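Local coordinates for alpha-glucosidase (Pseudoalteromonas sp. K8, PDB 5HQA), which hydrolyses alpha-glucosidic bonds as a family 97 glycoside hydrolase that is activated by chloride and carries a calcium ion close to its bound acarbose, at residues Thr442-Arg445 and Arg446-Pro449; Val218-Gln221 and Gly222-Thr226; Asp542-Gln545 and Phe546-Val550; Gly412-Met415 and Val416-Leu420; Lys368-Ala371 and Asp372-Leu376. All blocks are in the same frame, centred on the assembly; numbering follows the deposited sequence.

How the contacts relate
Contacts 1 and 4 are the buried pair: Tyr448 of the turn in contact 1 packs on Leu420 of helix 413-428, which contact 4 opens. Contact 2 lies at the surface of the N-terminal beta domain and relies on waters, yet Lys219 N probably hydrogen-bonds Gln413 OE1 of contact 4. Contacts 3 and 5 are partly buried helix turns. Contact 5 belongs to a helix packed beside that of contact 4, whereas contact 3, whose centre lies about 38 Å from that of contact 4, faces the C-terminal domain. Methionine-aromatic pairs mark contacts 4 and 5; contact 3 adds an amide-carboxylate bond.

Contact 1 (Thr442-Arg445 and Arg446-Pro449); sequences TGLR and RTYP
Leu444 and Arg445 fold back on Arg446 in a type I beta turn running from Gly443 to Arg446, within the loop between strands 432-435 and 451-454 of the catalytic barrel. The turn is closed by Arg446 N, which donates to Gly443 O at 3.1 Å from above the carbonyl plane. Gly443 itself has a positive phi of 91°, a backbone shape that suits glycine. Tyr448 follows the turn and continues the coil with a second bond, its N reaching Leu444 O at 2.8 Å, nearly along the C=O axis. The leucine side chain heads off the other way, onto Val190 and Asn250.

The two arginines leave the turn by different routes. With chi1 at 61°, Arg445 sets CG between its own N and carbonyl carbon, so that CG lies 3.3 Å from Arg446 N; from there the extended chain carries the guanidinium to a salt bridge with Glu72, passing Pro487. Arg446 CB stands 3.6 Å from Gly443 O, and with CG opposite the backbone N (chi1 175°) the chain beyond it leads away. Its guanidinium goes to Leu247 O and makes a cation-pi contact with Trp66. The buried turn thus ties the barrel to the N-terminal part of the chain through two positive groups, an attachment to which Thr447 OG1 adds a hydrogen bond with Glu251 O. Further round, Thr447 CG2 covers one face of the neighbouring Tyr448 ring, near its rim. Arg445 O is approached by a C-H group, that of Pro449 CA, at 3.1 Å.

Contact 2 (Val218-Gln221 and Gly222-Thr226); sequences VKKQ and GAFNT
Lys220 lays its aliphatic chain across Phe224 at about a right angle, where the N-terminal beta domain passes from strand 218-221 to strand 224-234. The two strands belong to different antiparallel sheets: Lys220 pairs through its backbone with Ile123, Phe224 with Val114. The lysine chain lies across the bend between them. CB starts at a distance, 4.2 Å from Phe224 CB. CG, set beside the backbone N by chi1 (-65°), comes to 3.8 Å from Phe224 CB, and the bend at chi2 (-73°) then carries CD across that same carbon, with 3.7 Å between Lys220 CD and Phe224 CB. CE is still beside it, with 3.9 Å between CE and Phe224 CB. Phe224 itself places CG between its N and carbonyl carbon (chi1 68°), turning its ring inward to an edge-to-face contact with Phe40.

Past CE the chemistry changes. NZ donates to one water at 2.9 Å, and this water donates a hydrogen bond to Asn225 O at 2.6 Å. NZ donates also to a second water, which accepts from Asn225 N at 3.1 Å. NZ also makes a salt bridge with Asp191 OD2. A third water joins Gln221 O to Ala223 O at the bend. No hydrogen bond passes directly between the segments; the ammonium group, probably kept charged by Asp191, reaches the backbone of Asn225 through solvent, while the methylenes supply the dry part of the contact.

Contact 3 (Asp542-Gln545 and Phe546-Val550); sequences DAFQ and FIQDV
Gln545 NE2 donates to Asp549 OD1 at 2.8 Å, one helical turn on. The carboxylate oxygen lies close to the plane of the amide, but it is met from above its own plane, the two flat groups being turned 46° to each other. A bend at chi2 (65°) turns the glutamine amide forward, toward the C-terminal end of the helix and this partner. The other oxygen, Asp549 OD2, forms a salt bridge with Arg657 of the C-terminal sheet. Beneath the side-chain bond, Asp549 N donates to Gln545 O at 2.9 Å, and Gln548 N to Phe544 O at 3.0 Å.

These i to i+4 bonds belong to the final turns of helix 541-549, which follows the barrel strands and leads into the C-terminal beta domain. Packing takes over on its other flanks. Gln548 CG sits over one face of Phe544, 4.2 Å from the ring centroid, a CH-pi contact; the Gln548 amide leans only 21° from the ring plane. Tyr537 stacks on the same phenylalanine. Ile547 CB touches Phe544 CD1 at 4.1 Å, and the isoleucine continues onto Leu517 and Tyr520 of helix 513-522. Phe546, further round, meets Tyr616 edge-to-face.

Contact 4 (Gly412-Met415 and Val416-Leu420); sequences GQFM and VNEYL
Met415 curls round successive bends at chi2 (-57°) and chi3 (-62°), which fold its methyl group back over the ring of Tyr419. The pair makes a Met-aromatic contact in the first turns of helix 413-428, one of the helices around the strands of the catalytic barrel, with Gly412 at its N-cap position. CE does most of the touching: it stands 3.7 Å from the ring centroid, over the face but shifted toward the rim, and only 3.4 Å from Tyr419 CZ. The sulfur is further off above the same face and rests on Glu418, with SD 3.8 Å from Glu418 CB.

Tyr419 has its own partners. Its hydroxyl holds the backbone carbonyl of Glu437, a calcium ligand, by a hydrogen bond, and the methionine packs on this second-shell tyrosine; Tyr389 meets the ring edge-to-face. On another flank Glu418 runs alongside Phe414, pointing the same way, with OE1 3.6 Å from Phe414 CZ. One water bridges this pair, donating to Phe414 O at 2.8 Å and likewise to Glu418 OE1, while OE2 makes a salt bridge to Arg367. This buried carboxylate is therefore met on both oxygens, which would favour its charged form.

Gln413 and Asn417 also lie side by side, and each amide nitrogen donates to Asp191 OD1, while Gln413 OE1 accepts from Lys219 N and from Trp212 NE1. The regular backbone bonds run beneath: Val416 N donates to Gly412 O at 2.9 Å, and Val416 CG2 sits 3.2 Å from that same oxygen.

Contact 5 (Lys368-Ala371 and Asp372-Leu376); sequences KQMA and DAFAL
Met370 and Phe374 lie alongside each other one turn apart, pointing the same way from the helix. The methylene does the touching: Met370 CG stands 3.8 Å from Phe374 CE2. The sulfur lies obliquely to the ring, with SD 5.5 Å from its centroid, a distant Met-aromatic contact. An extended start to the methionine chain, chi1 -161° and chi2 180°, carries SD out alongside the ring, level with its outer end.

The backbone sets the spacing. Phe374 N donates to Met370 O at 3.0 Å, Ala373 N to Gln369 O at 2.8 Å, and Ala375 N to Ala371 O at 3.0 Å. One residue earlier, a water takes the place of the direct bond: it donates to Lys368 O and accepts from Asp372 N, each at 3.0 Å from the water. Ala373 is buried and touches Phe330.

Further out, the Gln369 amide is fixed at both ends, OE1 taking a hydrogen bond from Phe330 N and NE2 giving to Phe328 O and to Asn365 O. Met370 rests on His421 and Asn422 of helix 413-428, and Phe374 on Asn422 and Ala426, so the apolar pair forms part of a helix-helix interface. Helix 363-379 links strand 352-358 to strand 384-388, the beta-alpha-beta crossover that is the repeating unit of a TIM barrel.

Contact 1 (Thr442-Arg445 and Arg446-Pro449)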
# COMPACT_ATOMS: atom_id res chain seq x y z
N THR A 442 3.13 -0.25 6.39
CA THR A 442 3.36 -1.29 7.38
C THR A 442 2.24 -1.31 8.43
O THR A 442 2.45 -1.81 9.54
CB THR A 442 4.73 -1.15 8.05
OG1 THR A 442 4.83 0.11 8.73
CG2 THR A 442 5.84 -1.23 6.99
N GLY A 443 1.07 -0.79 8.07
CA GLY A 443 -0.10 -0.84 8.94
C GLY A 443 -0.29 0.35 9.85
O GLY A 443 -1.17 0.30 10.72
N LEU A 444 0.50 1.41 9.70
CA LEU A 444 0.43 2.52 10.64
C LEU A 444 -0.88 3.31 10.54
O LEU A 444 -1.17 4.10 11.45
CB LEU A 444 1.63 3.45 10.44
CG LEU A 444 2.94 2.87 10.98
CD1 LEU A 444 4.14 3.62 10.42
CD2 LEU A 444 2.93 2.94 12.50
N ARG A 445 -1.67 3.12 9.47
CA ARG A 445 -3.00 3.72 9.42
C ARG A 445 -3.86 3.32 10.62
O ARG A 445 -4.80 4.04 10.97
CB ARG A 445 -3.72 3.33 8.12
CG ARG A 445 -3.94 1.82 7.96
CD ARG A 445 -4.52 1.47 6.59
NE ARG A 445 -4.39 0.04 6.27
CZ ARG A 445 -5.42 -0.80 6.10
NH1 ARG A 445 -6.68 -0.39 6.22
NH2 ARG A 445 -5.17 -2.07 5.78
N ARG A 446 -3.58 2.18 11.26
CA ARG A 446 -4.32 1.85 12.48
C ARG A 446 -4.02 2.86 13.57
O ARG A 446 -4.93 3.36 14.25
CB ARG A 446 -3.98 0.44 12.96
CG ARG A 446 -4.68 0.15 14.29
CD ARG A 446 -4.34 -1.21 14.85
NE ARG A 446 -5.21 -1.50 15.98
CZ ARG A 446 -5.19 -2.65 16.65
NH1 ARG A 446 -4.34 -3.61 16.31
NH2 ARG A 446 -6.03 -2.83 17.67
N THR A 447 -2.74 3.18 13.75
CA THR A 447 -2.29 4.07 14.81
C THR A 447 -2.57 5.53 14.48
O THR A 447 -2.89 6.32 15.37
CB THR A 447 -0.79 3.85 15.03
OG1 THR A 447 -0.52 2.44 15.07
CG2 THR A 447 -0.34 4.49 16.34
N TYR A 448 -2.43 5.89 13.20
CA TYR A 448 -2.59 7.26 12.71
C TYR A 448 -3.58 7.21 11.55
O TYR A 448 -3.18 7.17 10.38
CB TYR A 448 -1.26 7.86 12.27
CG TYR A 448 -0.25 7.83 13.39
CD1 TYR A 448 -0.29 8.77 14.40
CD2 TYR A 448 0.71 6.83 13.45
CE1 TYR A 448 0.62 8.73 15.45
CE2 TYR A 448 1.62 6.78 14.48
CZ TYR A 448 1.57 7.74 15.48
OH TYR A 448 2.48 7.69 16.51
N PRO A 449 -4.88 7.20 11.85
CA PRO A 449 -5.88 6.98 10.79
C PRO A 449 -5.99 8.11 9.78
O PRO A 449 -6.80 7.99 8.86
CB PRO A 449 -7.18 6.83 11.58
CG PRO A 449 -6.73 6.35 12.95
CD PRO A 449 -5.45 7.07 13.20

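Contact 2 (Val218-Gln221 and Gly222-Thr226)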
# COMPACT_ATOMS: atom_id res chain seq x y z
N VAL A 218 20.60 1.99 11.96
CA VAL A 218 19.62 2.48 12.93
C VAL A 218 20.34 3.09 14.12
O VAL A 218 21.19 2.44 14.73
CB VAL A 218 18.67 1.38 13.43
CG1 VAL A 218 17.62 1.99 14.38
CG2 VAL A 218 18.00 0.65 12.27
N LYS A 219 19.97 4.32 14.47
CA LYS A 219 20.48 4.99 15.65
C LYS A 219 19.46 4.86 16.79
O LYS A 219 18.29 5.22 16.62
CB LYS A 219 20.75 6.46 15.34
CG LYS A 219 21.69 6.68 14.16
CD LYS A 219 21.74 8.15 13.73
CE LYS A 219 22.70 8.36 12.57
NZ LYS A 219 22.69 9.76 12.08
N LYS A 220 19.91 4.34 17.93
CA LYS A 220 19.06 4.23 19.11
C LYS A 220 19.84 4.70 20.33
O LYS A 220 21.07 4.71 20.36
CB LYS A 220 18.59 2.78 19.34
CG LYS A 220 17.67 2.22 18.26
CD LYS A 220 16.27 2.84 18.34
CE LYS A 220 15.30 2.09 17.44
NZ LYS A 220 13.91 2.61 17.59
N GLN A 221 19.10 5.10 21.36
CA GLN A 221 19.69 5.41 22.66
C GLN A 221 19.05 4.48 23.68
O GLN A 221 17.87 4.62 24.00
CB GLN A 221 19.48 6.87 23.02
CG GLN A 221 20.15 7.25 24.32
CD GLN A 221 19.95 8.71 24.64
OE1 GLN A 221 18.89 9.11 25.14
NE2 GLN A 221 20.96 9.52 24.34
N GLY A 222 19.83 3.53 24.18
CA GLY A 222 19.34 2.66 25.23
C GLY A 222 18.39 1.59 24.71
O GLY A 222 18.45 1.19 23.55
N ALA A 223 17.51 1.13 25.59
CA ALA A 223 16.57 0.07 25.24
C ALA A 223 15.82 0.41 23.96
O ALA A 223 15.45 1.56 23.73
CB ALA A 223 15.59 -0.16 26.39
N PHE A 224 15.59 -0.60 23.13
CA PHE A 224 14.85 -0.40 21.89
C PHE A 224 14.17 -1.69 21.49
O PHE A 224 14.55 -2.78 21.93
CB PHE A 224 15.77 0.07 20.75
CG PHE A 224 16.76 -0.97 20.29
CD1 PHE A 224 17.98 -1.12 20.91
CD2 PHE A 224 16.46 -1.80 19.20
CE1 PHE A 224 18.89 -2.07 20.48
CE2 PHE A 224 17.36 -2.75 18.77
CZ PHE A 224 18.57 -2.89 19.40
N ASN A 225 13.15 -1.55 20.64
CA ASN A 225 12.51 -2.67 19.97
C ASN A 225 12.69 -2.50 18.47
O ASN A 225 12.99 -1.40 17.99
CB ASN A 225 11.01 -2.73 20.29
CG ASN A 225 10.74 -2.80 21.78
OD1 ASN A 225 11.56 -3.30 22.55
ND2 ASN A 225 9.59 -2.29 22.20
N THR A 226 12.55 -3.59 17.72
CA THR A 226 12.44 -3.51 16.27
C THR A 226 10.99 -3.44 15.86
O THR A 226 10.08 -3.73 16.65
CB THR A 226 13.09 -4.73 15.62
OG1 THR A 226 12.32 -5.89 15.93
CG2 THR A 226 14.54 -4.91 16.09
O HOH W 1 12.29 0.58 16.38
O HOH W 2 12.72 1.52 20.12
O HOH W 3 15.45 3.98 25.30

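Contact 3 (Asp542-Gln545 and Phe546-Val550)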
# COMPACT_ATOMS: atom_id res chain seq x y z
N ASP A 542 -23.04 5.55 -19.21
CA ASP A 542 -23.53 4.29 -18.64
C ASP A 542 -22.43 3.59 -17.86
O ASP A 542 -22.65 3.12 -16.74
CB ASP A 542 -24.07 3.38 -19.74
CG ASP A 542 -25.36 3.91 -20.36
OD1 ASP A 542 -26.18 4.52 -19.62
OD2 ASP A 542 -25.55 3.73 -21.58
N ALA A 543 -21.23 3.52 -18.44
CA ALA A 543 -20.09 2.96 -17.71
C ALA A 543 -19.75 3.82 -16.50
O ALA A 543 -19.39 3.29 -15.44
CB ALA A 543 -18.88 2.84 -18.64
N PHE A 544 -19.84 5.14 -16.66
CA PHE A 544 -19.49 6.05 -15.57
C PHE A 544 -20.39 5.84 -14.35
O PHE A 544 -19.98 6.14 -13.22
CB PHE A 544 -19.59 7.49 -16.07
CG PHE A 544 -19.00 8.52 -15.13
CD1 PHE A 544 -17.77 8.30 -14.53
CD2 PHE A 544 -19.66 9.71 -14.88
CE1 PHE A 544 -17.21 9.25 -13.69
CE2 PHE A 544 -19.12 10.67 -14.04
CZ PHE A 544 -17.90 10.43 -13.43
N GLN A 545 -21.60 5.32 -14.56
CA GLN A 545 -22.52 5.11 -13.44
C GLN A 545 -21.92 4.19 -12.38
O GLN A 545 -22.17 4.37 -11.18
CB GLN A 545 -23.85 4.54 -13.95
CG GLN A 545 -24.93 4.49 -12.88
CD GLN A 545 -25.34 5.88 -12.40
OE1 GLN A 545 -25.76 6.73 -13.19
NE2 GLN A 545 -25.21 6.11 -11.10
N PHE A 546 -21.11 3.20 -12.78
CA PHE A 546 -20.51 2.34 -11.77
C PHE A 546 -19.57 3.14 -10.86
O PHE A 546 -19.57 2.94 -9.64
CB PHE A 546 -19.74 1.18 -12.38
CG PHE A 546 -19.19 0.25 -11.33
CD1 PHE A 546 -20.03 -0.65 -10.68
CD2 PHE A 546 -17.85 0.33 -10.94
CE1 PHE A 546 -19.54 -1.49 -9.68
CE2 PHE A 546 -17.36 -0.51 -9.94
CZ PHE A 546 -18.21 -1.41 -9.31
N ILE A 547 -18.77 4.03 -11.44
CA ILE A 547 -17.86 4.83 -10.63
C ILE A 547 -18.65 5.77 -9.72
O ILE A 547 -18.28 5.99 -8.56
CB ILE A 547 -16.89 5.61 -11.54
CG1 ILE A 547 -16.07 4.64 -12.38
CG2 ILE A 547 -15.98 6.51 -10.71
CD1 ILE A 547 -15.05 5.32 -13.31
N GLN A 548 -19.75 6.32 -10.22
CA GLN A 548 -20.60 7.15 -9.38
C GLN A 548 -21.19 6.36 -8.23
O GLN A 548 -21.37 6.91 -7.13
CB GLN A 548 -21.72 7.77 -10.20
CG GLN A 548 -21.26 8.80 -11.21
CD GLN A 548 -22.42 9.30 -12.03
OE1 GLN A 548 -22.73 8.74 -13.08
NE2 GLN A 548 -23.09 10.33 -11.55
N ASP A 549 -21.50 5.08 -8.45
CA ASP A 549 -22.18 4.29 -7.43
C ASP A 549 -21.22 3.74 -6.39
O ASP A 549 -21.59 3.59 -5.22
CB ASP A 549 -22.94 3.12 -8.06
CG ASP A 549 -24.21 3.55 -8.78
OD1 ASP A 549 -24.62 4.74 -8.71
OD2 ASP A 549 -24.83 2.66 -9.41
N VAL A 550 -19.99 3.41 -6.77
CA VAL A 550 -19.19 2.50 -5.95
C VAL A 550 -18.68 3.22 -4.70
O VAL A 550 -18.21 4.37 -4.78
CB VAL A 550 -18.04 1.89 -6.77
CG1 VAL A 550 -17.00 2.95 -7.20
CG2 VAL A 550 -17.38 0.72 -6.01
O HOH W 4 -25.94 10.14 -13.14

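Contact 4 (Gly412-Met415 and Val416-Leu420)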
# COMPACT_ATOMS: atom_id res chain seq x y z
N GLY A 412 15.12 4.70 4.57
CA GLY A 412 15.96 4.66 5.75
C GLY A 412 15.25 5.21 6.99
O GLY A 412 14.14 5.75 6.92
N GLN A 413 15.91 5.05 8.14
CA GLN A 413 15.36 5.58 9.39
C GLN A 413 15.06 7.08 9.30
O GLN A 413 14.02 7.54 9.79
CB GLN A 413 16.32 5.31 10.55
CG GLN A 413 15.90 5.90 11.89
CD GLN A 413 16.94 5.67 12.97
OE1 GLN A 413 18.13 5.56 12.68
NE2 GLN A 413 16.49 5.58 14.21
N PHE A 414 15.95 7.84 8.66
CA PHE A 414 15.72 9.28 8.54
C PHE A 414 14.38 9.57 7.88
O PHE A 414 13.57 10.36 8.39
CB PHE A 414 16.85 9.95 7.75
CG PHE A 414 16.53 11.38 7.39
CD1 PHE A 414 16.64 12.39 8.34
CD2 PHE A 414 16.05 11.70 6.12
CE1 PHE A 414 16.31 13.70 8.02
CE2 PHE A 414 15.72 13.01 5.79
CZ PHE A 414 15.85 14.01 6.75
N MET A 415 14.12 8.96 6.72
CA MET A 415 12.88 9.25 6.00
C MET A 415 11.68 8.62 6.69
O MET A 415 10.58 9.20 6.68
CB MET A 415 12.97 8.80 4.54
CG MET A 415 13.65 9.85 3.65
SD MET A 415 12.81 11.46 3.70
CE MET A 415 11.19 11.06 3.05
N VAL A 416 11.85 7.42 7.27
CA VAL A 416 10.76 6.82 8.05
C VAL A 416 10.25 7.83 9.07
O VAL A 416 9.04 8.07 9.19
CB VAL A 416 11.23 5.51 8.71
CG1 VAL A 416 10.29 5.11 9.86
CG2 VAL A 416 11.33 4.40 7.67
N ASN A 417 11.17 8.49 9.77
CA ASN A 417 10.78 9.50 10.75
C ASN A 417 10.24 10.76 10.08
O ASN A 417 9.33 11.41 10.62
CB ASN A 417 11.96 9.84 11.65
CG ASN A 417 12.29 8.71 12.62
OD1 ASN A 417 11.43 7.88 12.91
ND2 ASN A 417 13.53 8.68 13.13
N GLU A 418 10.79 11.11 8.92
CA GLU A 418 10.34 12.30 8.20
C GLU A 418 8.90 12.15 7.73
O GLU A 418 8.10 13.10 7.85
CB GLU A 418 11.29 12.55 7.02
CG GLU A 418 11.22 13.94 6.44
CD GLU A 418 11.74 15.02 7.39
OE1 GLU A 418 12.65 14.75 8.21
OE2 GLU A 418 11.21 16.15 7.31
N TYR A 419 8.53 10.98 7.21
CA TYR A 419 7.15 10.77 6.78
C TYR A 419 6.19 10.90 7.96
O TYR A 419 5.14 11.53 7.86
CB TYR A 419 6.97 9.39 6.14
CG TYR A 419 7.62 9.18 4.79
CD1 TYR A 419 7.18 9.89 3.67
CD2 TYR A 419 8.63 8.24 4.63
CE1 TYR A 419 7.76 9.67 2.42
CE2 TYR A 419 9.22 8.01 3.39
CZ TYR A 419 8.78 8.73 2.30
OH TYR A 419 9.35 8.50 1.07
N LEU A 420 6.53 10.25 9.08
CA LEU A 420 5.61 10.26 10.21
C LEU A 420 5.48 11.66 10.80
O LEU A 420 4.39 12.04 11.25
CB LEU A 420 6.06 9.26 11.28
CG LEU A 420 5.05 9.08 12.41
CD1 LEU A 420 3.70 8.63 11.86
CD2 LEU A 420 5.55 8.10 13.47
O HOH W 5 13.62 12.74 9.92

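Contact 5 (Lys368-Ala371 and Asp372-Leu376)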
# COMPACT_ATOMS: atom_id res chain seq x y z
N LYS A 368 10.94 23.06 6.30
CA LYS A 368 10.99 24.42 6.82
C LYS A 368 9.71 25.18 6.53
O LYS A 368 9.39 26.11 7.28
CB LYS A 368 12.21 25.17 6.27
CG LYS A 368 12.09 25.69 4.86
CD LYS A 368 13.46 26.16 4.34
CE LYS A 368 13.41 26.55 2.85
NZ LYS A 368 14.67 26.20 2.10
N GLN A 369 8.95 24.80 5.51
CA GLN A 369 7.71 25.48 5.15
C GLN A 369 6.47 24.74 5.62
O GLN A 369 5.35 25.24 5.44
CB GLN A 369 7.62 25.68 3.64
CG GLN A 369 8.78 26.40 3.01
CD GLN A 369 8.59 26.53 1.51
OE1 GLN A 369 7.60 27.12 1.06
NE2 GLN A 369 9.52 25.97 0.74
N MET A 370 6.64 23.56 6.22
CA MET A 370 5.52 22.65 6.41
C MET A 370 4.45 23.23 7.32
O MET A 370 3.25 23.09 7.06
CB MET A 370 6.05 21.33 6.96
CG MET A 370 5.13 20.17 6.79
SD MET A 370 5.89 18.69 7.49
CE MET A 370 7.16 18.34 6.27
N ALA A 371 4.86 23.88 8.42
CA ALA A 371 3.87 24.44 9.33
C ALA A 371 3.05 25.53 8.65
O ALA A 371 1.81 25.56 8.78
CB ALA A 371 4.56 24.98 10.58
N ASP A 372 3.71 26.43 7.92
CA ASP A 372 2.98 27.46 7.18
C ASP A 372 2.10 26.86 6.10
O ASP A 372 0.99 27.35 5.84
CB ASP A 372 3.97 28.46 6.57
CG ASP A 372 4.70 29.29 7.62
OD1 ASP A 372 4.19 29.42 8.75
OD2 ASP A 372 5.78 29.83 7.30
N ALA A 373 2.57 25.79 5.44
CA ALA A 373 1.79 25.18 4.37
C ALA A 373 0.49 24.58 4.90
O ALA A 373 -0.57 24.75 4.29
CB ALA A 373 2.63 24.11 3.66
N PHE A 374 0.56 23.87 6.03
CA PHE A 374 -0.65 23.26 6.58
C PHE A 374 -1.57 24.31 7.19
O PHE A 374 -2.79 24.16 7.12
CB PHE A 374 -0.28 22.19 7.61
CG PHE A 374 0.19 20.88 7.00
CD1 PHE A 374 -0.34 20.43 5.80
CD2 PHE A 374 1.16 20.11 7.63
CE1 PHE A 374 0.09 19.23 5.23
CE2 PHE A 374 1.59 18.91 7.06
CZ PHE A 374 1.06 18.48 5.86
N ALA A 375 -1.01 25.37 7.76
CA ALA A 375 -1.85 26.47 8.24
C ALA A 375 -2.63 27.09 7.10
O ALA A 375 -3.83 27.38 7.24
CB ALA A 375 -0.99 27.52 8.95
N LEU A 376 -1.98 27.29 5.95
CA LEU A 376 -2.68 27.82 4.79
C LEU A 376 -3.81 26.89 4.37
O LEU A 376 -4.93 27.32 4.10
CB LEU A 376 -1.70 28.03 3.63
CG LEU A 376 -2.35 28.34 2.28
CD1 LEU A 376 -3.15 29.63 2.33
CD2 LEU A 376 -1.29 28.39 1.18
O HOH W 6 6.66 26.74 8.36